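Local coordinates for pyridoxamine 5'-phosphate oxidase family protein (Corynebacterium diphtheriae NCTC 13129, PDB 3CP3), which is of unknown function but belongs to the pyridoxamine 5'-phosphate oxidase family and so may bind a flavin such as FMN, at residues Gly96-Val101 with Val127-Arg132; Arg57-Thr62 with Thr104-His109. All coordinates share one frame; numbering follows the deposited sequence.

Contact 1 of 2, residues Gly96-Val101 with Val127-Arg132; sequences GNAYVV and VRIDVR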
loop_
_atom_site.group_PDB
_atom_site.type_symbol
_atom_site.label_atom_id
_atom_site.label_comp_id
_atom_site.label_asym_id
_atom_site.label_seq_id
_atom_site.Cartn_x
_atom_site.Cartn_y
_atom_site.Cartn_z
ATOM N N GLY A 96 -11.883 6.293 -2.769
ATOM C CA GLY A 96 -12.681 7.377 -2.256
ATOM C C GLY A 96 -12.080 8.747 -2.406
ATOM O O GLY A 96 -11.160 8.943 -3.213
ATOM N N ASN A 97 -12.679 9.698 -1.695
ATOM C CA ASN A 97 -12.203 11.078 -1.682
ATOM C C ASN A 97 -11.912 11.504 -0.273
ATOM O O ASN A 97 -12.765 11.289 0.635
ATOM C CB ASN A 97 -13.185 12.028 -2.344
ATOM C CG ASN A 97 -13.323 11.745 -3.845
ATOM O OD1 ASN A 97 -14.063 10.864 -4.220
ATOM N ND2 ASN A 97 -12.603 12.488 -4.696
ATOM N N ALA A 98 -10.707 12.059 -0.080
ATOM C CA ALA A 98 -10.241 12.387 1.274
ATOM C C ALA A 98 -10.280 13.918 1.461
ATOM O O ALA A 98 -9.811 14.677 0.572
ATOM C CB ALA A 98 -8.830 11.870 1.503
ATOM N N TYR A 99 -10.819 14.367 2.599
ATOM C CA TYR A 99 -10.865 15.786 2.924
ATOM C C TYR A 99 -10.512 16.002 4.384
ATOM O O TYR A 99 -10.935 15.212 5.224
ATOM C CB TYR A 99 -12.277 16.397 2.717
ATOM C CG TYR A 99 -12.968 15.926 1.449
ATOM C CD1 TYR A 99 -12.658 16.485 0.183
ATOM C CD2 TYR A 99 -13.923 14.906 1.507
ATOM C CE1 TYR A 99 -13.295 16.024 -0.971
ATOM C CE2 TYR A 99 -14.570 14.444 0.346
ATOM C CZ TYR A 99 -14.269 15.030 -0.870
ATOM O OH TYR A 99 -14.914 14.554 -1.975
ATOM N N VAL A 100 -9.769 17.074 4.672
ATOM C CA VAL A 100 -9.609 17.548 6.071
ATOM C C VAL A 100 -10.990 17.884 6.653
ATOM O O VAL A 100 -11.804 18.446 5.951
ATOM C CB VAL A 100 -8.659 18.751 6.148
ATOM C CG1 VAL A 100 -8.518 19.204 7.569
ATOM C CG2 VAL A 100 -7.293 18.376 5.612
ATOM N N VAL A 101 -11.284 17.637 7.942
ATOM C CA VAL A 101 -12.721 17.638 8.463
ATOM C C VAL A 101 -13.611 18.960 8.621
ATOM O O VAL A 101 -14.821 18.988 8.306
ATOM C CB VAL A 101 -12.816 16.673 9.709
ATOM C CG1 VAL A 101 -14.056 16.879 10.537
ATOM C CG2 VAL A 101 -12.729 15.210 9.224
ATOM N N VAL A 127 -8.639 13.582 8.842
ATOM C CA VAL A 127 -8.983 13.557 7.418
ATOM C C VAL A 127 -10.097 12.523 7.363
ATOM O O VAL A 127 -10.015 11.528 8.093
ATOM C CB VAL A 127 -7.756 13.130 6.582
ATOM C CG1 VAL A 127 -8.093 13.005 5.094
ATOM C CG2 VAL A 127 -6.621 14.137 6.805
ATOM N N ARG A 128 -11.164 12.807 6.609
ATOM C CA ARG A 128 -12.261 11.884 6.360
ATOM C C ARG A 128 -12.153 11.370 4.932
ATOM O O ARG A 128 -11.982 12.162 4.012
ATOM C CB ARG A 128 -13.613 12.608 6.456
ATOM C CG ARG A 128 -14.843 11.685 6.338
ATOM C CD ARG A 128 -16.019 12.411 5.664
ATOM N NE ARG A 128 -16.031 13.826 6.017
ATOM C CZ ARG A 128 -16.241 14.829 5.175
ATOM N NH1 ARG A 128 -16.479 14.627 3.871
ATOM N NH2 ARG A 128 -16.211 16.069 5.650
ATOM N N ILE A 129 -12.293 10.055 4.759
ATOM C CA ILE A 129 -12.431 9.468 3.430
ATOM C C ILE A 129 -13.874 9.067 3.213
ATOM O O ILE A 129 -14.380 8.231 3.930
ATOM C CB ILE A 129 -11.508 8.200 3.168
ATOM C CG1 ILE A 129 -10.039 8.512 3.511
ATOM C CG2 ILE A 129 -11.640 7.813 1.653
ATOM C CD1 ILE A 129 -9.056 7.283 3.575
ATOM N N ASP A 130 -14.510 9.643 2.200
ATOM C CA ASP A 130 -15.818 9.221 1.774
ATOM C C ASP A 130 -15.605 8.095 0.769
ATOM O O ASP A 130 -15.028 8.319 -0.286
ATOM C CB ASP A 130 -16.534 10.369 1.067
ATOM C CG ASP A 130 -17.070 11.409 2.036
ATOM O OD1 ASP A 130 -17.391 11.099 3.195
ATOM O OD2 ASP A 130 -17.135 12.555 1.640
ATOM N N VAL A 131 -16.096 6.904 1.104
ATOM C CA VAL A 131 -15.848 5.691 0.350
ATOM C C VAL A 131 -16.832 5.523 -0.791
ATOM O O VAL A 131 -18.054 5.569 -0.589
ATOM C CB VAL A 131 -15.895 4.512 1.305
ATOM C CG1 VAL A 131 -15.696 3.157 0.544
ATOM C CG2 VAL A 131 -14.793 4.690 2.340
ATOM N N ARG A 132 -16.282 5.392 -1.997
ATOM C CA ARG A 132 -17.057 5.214 -3.243
ATOM C C ARG A 132 -17.171 3.713 -3.581
ATOM O O ARG A 132 -18.190 3.275 -4.137
ATOM C CB ARG A 132 -16.265 5.894 -4.368
ATOM C CG ARG A 132 -17.000 6.537 -5.522
ATOM C CD ARG A 132 -15.899 6.983 -6.597
ATOM N NE ARG A 132 -14.957 7.902 -5.960
ATOM C CZ ARG A 132 -13.647 7.932 -6.169
ATOM N NH1 ARG A 132 -13.058 7.098 -7.006
ATOM N NH2 ARG A 132 -12.925 8.802 -5.511
HETATM O O HOH W 1 -16.167 10.494 -2.654
HETATM O O HOH W 2 -16.872 13.175 -1.394
#
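Asn97 and Tyr99 pair with Asp130 and Arg128 across two antiparallel strands, each couple closed by two backbone hydrogen bonds, the shortest of them Arg128 N to Tyr99 O at 2.8 Å. One face of the pairing is apolar and closely packed. Ala98, in a non-hydrogen-bonded pair with Ile129, sets its CB 3.8 Å from Val127 CG1, and Phe69, with Val77 and Phe79 of strand 76-83, packs against these side chains. Gly96, which has no side chain, sets its CA 3.2 Å from Asp130 O.

The other face is polar and wetter. Tyr99 CG is anti to the carbonyl carbon (chi1 -42°), and one face of the ring lies over Asn97 C, toward the rim. Asp130 OD2 sits at the ring edge, near its plane, 3.4 Å from Tyr99 CE2. A water joins that oxygen to Tyr99 OH. Arg128 bends at chi2 and chi3, and its NH1 makes a salt bridge with the same OD2 (3.1 Å), while NE turns to Glu106. At the far end Arg132 folds back over Gly96 and gives NH2 to Asn97 OD1 (2.7 Å); the oxygen lies in the guanidinium plane, but the donor stands above the amide plane. NH2 also pairs with Asp76. Such two-faced antiparallel pairing, apolar inside and polar outside, fits the beta-barrel core of the FMN-binding split-barrel fold.

Contact 2 of 2, residues Arg57-Thr62 with Thr104-His109; sequences RVYFRT and TEEARH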
loop_
_atom_site.group_PDB
_atom_site.type_symbol
_atom_site.label_atom_id
_atom_site.label_comp_id
_atom_site.label_asym_id
_atom_site.label_seq_id
_atom_site.Cartn_x
_atom_site.Cartn_y
_atom_site.Cartn_z
ATOM N N ARG A 57 -17.244 5.579 6.084
ATOM C CA ARG A 57 -16.259 6.651 6.143
ATOM C C ARG A 57 -15.062 6.177 6.929
ATOM O O ARG A 57 -15.219 5.498 7.932
ATOM C CB ARG A 57 -16.870 7.887 6.843
ATOM C CG ARG A 57 -17.885 8.583 5.945
ATOM C CD ARG A 57 -18.269 9.962 6.427
ATOM N NE ARG A 57 -18.749 9.880 7.787
ATOM C CZ ARG A 57 -19.332 10.873 8.450
ATOM N NH1 ARG A 57 -19.546 12.057 7.856
ATOM N NH2 ARG A 57 -19.696 10.663 9.718
ATOM N N VAL A 58 -13.870 6.564 6.497
ATOM C CA VAL A 58 -12.638 6.329 7.275
ATOM C C VAL A 58 -12.104 7.631 7.794
ATOM O O VAL A 58 -12.018 8.606 7.022
ATOM C CB VAL A 58 -11.522 5.723 6.363
ATOM C CG1 VAL A 58 -10.171 5.577 7.101
ATOM C CG2 VAL A 58 -11.996 4.402 5.822
ATOM N N TYR A 59 -11.704 7.656 9.065
ATOM C CA TYR A 59 -10.979 8.811 9.603
ATOM C C TYR A 59 -9.567 8.432 9.965
ATOM O O TYR A 59 -9.322 7.346 10.521
ATOM C CB TYR A 59 -11.644 9.307 10.892
ATOM C CG TYR A 59 -12.960 9.967 10.649
ATOM C CD1 TYR A 59 -13.021 11.321 10.280
ATOM C CD2 TYR A 59 -14.147 9.258 10.758
ATOM C CE1 TYR A 59 -14.254 11.940 10.050
ATOM C CE2 TYR A 59 -15.389 9.902 10.555
ATOM C CZ TYR A 59 -15.422 11.219 10.172
ATOM O OH TYR A 59 -16.625 11.860 9.971
ATOM N N PHE A 60 -8.648 9.357 9.717
ATOM C CA PHE A 60 -7.297 9.262 10.211
ATOM C C PHE A 60 -6.795 10.669 10.542
ATOM O O PHE A 60 -7.514 11.641 10.340
ATOM C CB PHE A 60 -6.413 8.477 9.188
ATOM C CG PHE A 60 -6.213 9.175 7.867
ATOM C CD1 PHE A 60 -5.138 10.050 7.694
ATOM C CD2 PHE A 60 -7.082 8.977 6.820
ATOM C CE1 PHE A 60 -4.947 10.678 6.464
ATOM C CE2 PHE A 60 -6.930 9.658 5.608
ATOM C CZ PHE A 60 -5.859 10.492 5.424
ATOM N N ARG A 61 -5.628 10.767 11.172
ATOM C CA ARG A 61 -5.048 12.031 11.527
ATOM C C ARG A 61 -3.844 12.334 10.718
ATOM O O ARG A 61 -3.114 11.440 10.377
ATOM C CB ARG A 61 -4.596 12.006 12.960
ATOM C CG ARG A 61 -5.714 11.936 13.905
ATOM C CD ARG A 61 -5.250 11.281 15.165
ATOM N NE ARG A 61 -6.200 11.612 16.201
ATOM C CZ ARG A 61 -6.128 11.203 17.458
ATOM N NH1 ARG A 61 -7.079 11.578 18.309
ATOM N NH2 ARG A 61 -5.117 10.432 17.850
ATOM N N THR A 62 -3.612 13.623 10.481
ATOM C CA THR A 62 -2.390 14.097 9.862
ATOM C C THR A 62 -1.757 15.174 10.741
ATOM O O THR A 62 -2.371 16.225 10.982
ATOM C CB THR A 62 -2.624 14.652 8.414
ATOM O OG1 THR A 62 -3.738 15.557 8.380
ATOM C CG2 THR A 62 -2.908 13.561 7.497
ATOM N N THR A 104 -16.845 21.538 13.316
ATOM C CA THR A 104 -16.630 21.464 14.770
ATOM C C THR A 104 -17.313 20.227 15.358
ATOM O O THR A 104 -16.654 19.410 16.045
ATOM C CB THR A 104 -17.071 22.797 15.415
ATOM O OG1 THR A 104 -15.893 23.613 15.597
ATOM C CG2 THR A 104 -17.801 22.602 16.742
ATOM N N GLU A 105 -18.585 20.015 15.010
ATOM C CA GLU A 105 -19.277 18.754 15.402
ATOM C C GLU A 105 -18.646 17.466 14.845
ATOM O O GLU A 105 -18.673 16.439 15.507
ATOM C CB GLU A 105 -20.778 18.807 15.080
ATOM C CG GLU A 105 -21.578 17.497 15.371
ATOM C CD GLU A 105 -21.534 17.018 16.847
ATOM O OE1 GLU A 105 -21.069 15.854 17.055
ATOM O OE2 GLU A 105 -21.985 17.777 17.785
ATOM N N GLU A 106 -18.094 17.512 13.646
ATOM C CA GLU A 106 -17.540 16.275 13.059
ATOM C C GLU A 106 -16.137 15.877 13.622
ATOM O O GLU A 106 -15.914 14.701 13.945
ATOM C CB GLU A 106 -17.567 16.311 11.525
ATOM C CG GLU A 106 -17.056 15.000 10.920
ATOM C CD GLU A 106 -17.051 14.982 9.407
ATOM O OE1 GLU A 106 -17.783 15.816 8.824
ATOM O OE2 GLU A 106 -16.321 14.119 8.815
ATOM N N ALA A 107 -15.184 16.814 13.714
ATOM C CA ALA A 107 -13.966 16.628 14.540
ATOM C C ALA A 107 -14.195 15.999 15.943
ATOM O O ALA A 107 -13.456 15.086 16.377
ATOM C CB ALA A 107 -13.224 17.945 14.698
ATOM N N ARG A 108 -15.197 16.521 16.651
ATOM C CA ARG A 108 -15.580 16.051 17.975
ATOM C C ARG A 108 -16.067 14.588 17.963
ATOM O O ARG A 108 -15.636 13.743 18.758
ATOM C CB ARG A 108 -16.652 16.996 18.530
ATOM C CG ARG A 108 -17.075 16.741 19.939
ATOM C CD ARG A 108 -17.957 17.902 20.483
ATOM N NE ARG A 108 -17.410 19.253 20.237
ATOM C CZ ARG A 108 -18.081 20.288 19.680
ATOM N NH1 ARG A 108 -19.361 20.174 19.303
ATOM N NH2 ARG A 108 -17.472 21.463 19.512
ATOM N N HIS A 109 -16.970 14.312 17.034
ATOM C CA HIS A 109 -17.388 12.966 16.674
ATOM C C HIS A 109 -16.209 12.009 16.286
ATOM O O HIS A 109 -16.097 10.928 16.830
ATOM C CB HIS A 109 -18.423 13.044 15.539
ATOM C CG HIS A 109 -18.674 11.734 14.878
ATOM N ND1 HIS A 109 -19.268 10.677 15.532
ATOM C CD2 HIS A 109 -18.350 11.284 13.641
ATOM C CE1 HIS A 109 -19.315 9.638 14.718
ATOM N NE2 HIS A 109 -18.782 9.988 13.564
#
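Tyr59 reaches from its strand to helix 104-110 and donates its hydroxyl to Glu106, with OH 2.6 Å from OE2. The carboxylate oxygen sits at the edge of the phenol ring, in its plane, and the two flat groups stand nearly perpendicular, 83° apart. Relative to the carboxylate, the hydroxyl stands above the plane, 42° out of it. The oxygen that accepts the phenol's hydrogen bond also forms a salt bridge with Arg128 NE, the nearer of two arginines. Arg57, the other, meets Glu106 tip to tip, but only loosely: NH1 is 3.9 Å from OE2, and this oxygen lies over the guanidinium face, so the attraction is one of charge and no N-H points at it. Tyr59 OH itself rests over the centre of that same guanidinium, 3.2 Å above its plane. His109, one turn further along the helix, brings CD2 to 4.1 Å from Tyr59 OH and NE2 to 4.0 Å from Arg57 NH2.

Several features set up this group. Glu106 starts with CG anti to the backbone N (chi1 -177°) and stays extended beyond it, spanning the gap between a helix and a strand whose axes run 11.1 Å apart and almost at right angles. Further out, Asp50 OD2, on strand 39-50, binds both Arg57 NH2 and His109 NE2 and so ties their ends together. Val101 and Leu113 pack against the Tyr59 side chain. With two arginines beside Glu106 and the phenol donating to it, the carboxylate is probably held ionised, and the helix is fastened to the sheet by a cluster of polar and charged side chains.

Overall arrangement
The centres of contact 1 and contact 2 lie 10 Å apart, and both reach one antiparallel sheet. Strand 125-139 is its common element, with strand 89-100 on one edge and strand 57-62 on the other; Val127 N and Ile129 N lie 2.7 Å from Phe60 O and Val58 O, respectively, probable hydrogen bonds. Along the chain the segments alternate: 57-62, 96-101, 104-109, 127-132. Helix 104-110 thus falls within the connection between the paired strands of contact 1, and contact 2 fixes it to strand 57-62. The helix in the connection is therefore pinned to the strand next to the one that the connection leads into, all within the family domain.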